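Local structure of excretory-secretory protein 2 (Ancylostoma ceylanicum, 3NSW) at residues 26-31 with 40-45. The protein is a hookworm secreted protein with a netrin-like fold, probably an immunomodulator released into the host, whose precise molecular role is not established. Sequence-based numbering, arbitrary orientation.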
loop_
_atom_site.group_PDB
_atom_site.type_symbol
_atom_site.label_atom_id
_atom_site.label_comp_id
_atom_site.label_asym_id
_atom_site.label_seq_id
_atom_site.Cartn_x
_atom_site.Cartn_y
_atom_site.Cartn_z
ATOM N N ALA A 26 -2.336 -3.667 2.818
ATOM C CA ALA A 26 -3.626 -3.037 3.100
ATOM C C ALA A 26 -4.439 -2.735 1.853
ATOM O O ALA A 26 -3.891 -2.560 0.772
ATOM C CB ALA A 26 -3.384 -1.754 3.869
ATOM N N TYR A 27 -5.758 -2.619 2.038
ATOM C CA TYR A 27 -6.709 -2.226 0.998
ATOM C C TYR A 27 -7.074 -0.814 1.409
ATOM O O TYR A 27 -7.603 -0.616 2.513
ATOM C CB TYR A 27 -7.926 -3.164 1.097
ATOM C CG TYR A 27 -9.108 -2.860 0.202
ATOM C CD1 TYR A 27 -8.996 -2.043 -0.928
ATOM C CD2 TYR A 27 -10.349 -3.481 0.454
ATOM C CE1 TYR A 27 -10.123 -1.800 -1.756
ATOM C CE2 TYR A 27 -11.455 -3.247 -0.357
ATOM C CZ TYR A 27 -11.336 -2.417 -1.453
ATOM O OH TYR A 27 -12.425 -2.203 -2.262
ATOM N N VAL A 28 -6.730 0.165 0.568
ATOM C CA VAL A 28 -6.888 1.582 0.903
ATOM C C VAL A 28 -7.575 2.363 -0.217
ATOM O O VAL A 28 -7.591 1.923 -1.366
ATOM C CB VAL A 28 -5.518 2.259 1.196
ATOM C CG1 VAL A 28 -4.788 1.563 2.366
ATOM C CG2 VAL A 28 -4.632 2.279 -0.046
ATOM N N THR A 29 -8.157 3.511 0.128
ATOM C CA THR A 29 -8.540 4.493 -0.873
ATOM C C THR A 29 -7.707 5.736 -0.632
ATOM O O THR A 29 -7.546 6.174 0.515
ATOM C CB THR A 29 -10.023 4.880 -0.770
ATOM O OG1 THR A 29 -10.835 3.704 -0.849
ATOM C CG2 THR A 29 -10.403 5.830 -1.939
ATOM N N VAL A 30 -7.164 6.299 -1.709
ATOM C CA VAL A 30 -6.517 7.618 -1.634
ATOM C C VAL A 30 -7.631 8.658 -1.588
ATOM O O VAL A 30 -8.460 8.731 -2.502
ATOM C CB VAL A 30 -5.570 7.867 -2.839
ATOM C CG1 VAL A 30 -5.030 9.310 -2.848
ATOM C CG2 VAL A 30 -4.434 6.875 -2.829
ATOM N N THR A 31 -7.663 9.458 -0.524
ATOM C CA THR A 31 -8.790 10.384 -0.299
ATOM C C THR A 31 -8.416 11.836 -0.551
ATOM O O THR A 31 -9.248 12.738 -0.401
ATOM C CB THR A 31 -9.336 10.280 1.127
ATOM O OG1 THR A 31 -8.307 10.657 2.053
ATOM C CG2 THR A 31 -9.814 8.864 1.416
ATOM N N LEU A 40 -4.969 8.648 3.155
ATOM C CA LEU A 40 -5.480 7.287 2.976
ATOM C C LEU A 40 -6.623 6.951 3.926
ATOM O O LEU A 40 -6.619 7.340 5.111
ATOM C CB LEU A 40 -4.368 6.259 3.238
ATOM C CG LEU A 40 -3.062 6.411 2.465
ATOM C CD1 LEU A 40 -2.043 5.382 2.952
ATOM C CD2 LEU A 40 -3.323 6.255 0.971
ATOM N N GLN A 41 -7.598 6.231 3.387
ATOM C CA GLN A 41 -8.592 5.532 4.180
ATOM C C GLN A 41 -8.255 4.050 4.112
ATOM O O GLN A 41 -8.105 3.493 3.028
ATOM C CB GLN A 41 -10.001 5.774 3.618
ATOM C CG GLN A 41 -11.072 4.809 4.127
ATOM C CD GLN A 41 -11.594 5.172 5.511
ATOM O OE1 GLN A 41 -11.976 6.312 5.762
ATOM N NE2 GLN A 41 -11.616 4.196 6.412
ATOM N N TYR A 42 -8.138 3.415 5.270
ATOM C CA TYR A 42 -7.866 1.977 5.329
ATOM C C TYR A 42 -9.168 1.203 5.462
ATOM O O TYR A 42 -9.988 1.502 6.329
ATOM C CB TYR A 42 -6.981 1.661 6.538
ATOM C CG TYR A 42 -5.535 1.999 6.311
ATOM C CD1 TYR A 42 -4.621 1.008 5.955
ATOM C CD2 TYR A 42 -5.079 3.312 6.450
ATOM C CE1 TYR A 42 -3.280 1.316 5.738
ATOM C CE2 TYR A 42 -3.748 3.632 6.232
ATOM C CZ TYR A 42 -2.856 2.632 5.888
ATOM O OH TYR A 42 -1.545 2.952 5.681
ATOM N N TRP A 43 -9.334 0.191 4.618
ATOM C CA TRP A 43 -10.514 -0.663 4.653
ATOM C C TRP A 43 -10.242 -1.991 5.330
ATOM O O TRP A 43 -11.120 -2.537 6.004
ATOM C CB TRP A 43 -11.041 -0.914 3.238
ATOM C CG TRP A 43 -11.431 0.342 2.524
ATOM C CD1 TRP A 43 -10.792 0.909 1.453
ATOM C CD2 TRP A 43 -12.542 1.197 2.832
ATOM N NE1 TRP A 43 -11.444 2.060 1.075
ATOM C CE2 TRP A 43 -12.520 2.260 1.898
ATOM C CE3 TRP A 43 -13.557 1.164 3.797
ATOM C CZ2 TRP A 43 -13.476 3.288 1.901
ATOM C CZ3 TRP A 43 -14.513 2.191 3.802
ATOM C CH2 TRP A 43 -14.461 3.237 2.858
ATOM N N ARG A 44 -9.031 -2.516 5.144
ATOM C CA ARG A 44 -8.727 -3.869 5.587
ATOM C C ARG A 44 -7.220 -4.033 5.621
ATOM O O ARG A 44 -6.533 -3.493 4.772
ATOM C CB ARG A 44 -9.293 -4.862 4.566
ATOM C CG ARG A 44 -8.925 -6.317 4.823
ATOM C CD ARG A 44 -9.580 -7.206 3.799
ATOM N NE ARG A 44 -9.197 -8.600 3.984
ATOM C CZ ARG A 44 -9.565 -9.575 3.165
ATOM N NH1 ARG A 44 -10.319 -9.298 2.108
ATOM N NH2 ARG A 44 -9.182 -10.819 3.397
ATOM N N LEU A 45 -6.713 -4.774 6.599
ATOM C CA LEU A 45 -5.322 -5.240 6.510
ATOM C C LEU A 45 -5.419 -6.711 6.165
ATOM O O LEU A 45 -6.119 -7.460 6.860
ATOM C CB LEU A 45 -4.587 -5.066 7.841
ATOM C CG LEU A 45 -4.467 -3.681 8.483
ATOM C CD1 LEU A 45 -3.444 -3.746 9.592
ATOM C CD2 LEU A 45 -4.066 -2.640 7.475
HETATM O O HOH W 1 -6.867 10.067 5.144
#
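Residues 26-31 and 40-45 pair as the antiparallel arms of a beta hairpin, interrupted by a classic beta bulge, within the mixed sheet of the netrin-like fold. Y27 faces both W43 and R44. Its N-H bonds to R44 O (3.0 Å), and its carbonyl O accepts W43 N (2.8 Å). T29 and Q41 form a regular hydrogen-bonded pair.

At the bulge W43 CB points toward the partner strand, and its indole lies beside Y27, T29 and Q41. The W43 CG lies beside its backbone N, anti to the carbonyl carbon (chi1 -60°). The indole reaches across the hairpin, and NE1 donates to T29 OG1 at 2.6 Å. This bond is nearly straight (175°), and the oxygen lies in the indole plane. OG1 also bonds to D76 of strand 75-82. W43 turns an edge toward Y27, with CD1 over the centre of the phenol ring. The five-membered ring and the phenol ring are 5.0 Å apart between centroids, their planes at 52°. Q41 CG lies over one indole face, offset toward the rim. The bent Q41 chain brings NE2 to Y42 O. R44 is extended and leads away to E106 O.

The other side carries A26, V28, V30, L40, Y42 and L45. V28 CG1 sits over one face of the Y42 ring, 3.9 Å from its centroid, in a CH-pi contact. A26 CB meets the edge of that ring at CE1 (3.6 Å). L40 CD2 reaches V30 CG2 (4.0 Å). L79 and Y77 of strand 75-82 continue this apolar layer.

The two sides therefore differ in chemistry: one is mainly apolar, while on the other an indole N-H and a ring contact hold the tryptophan of the bulge.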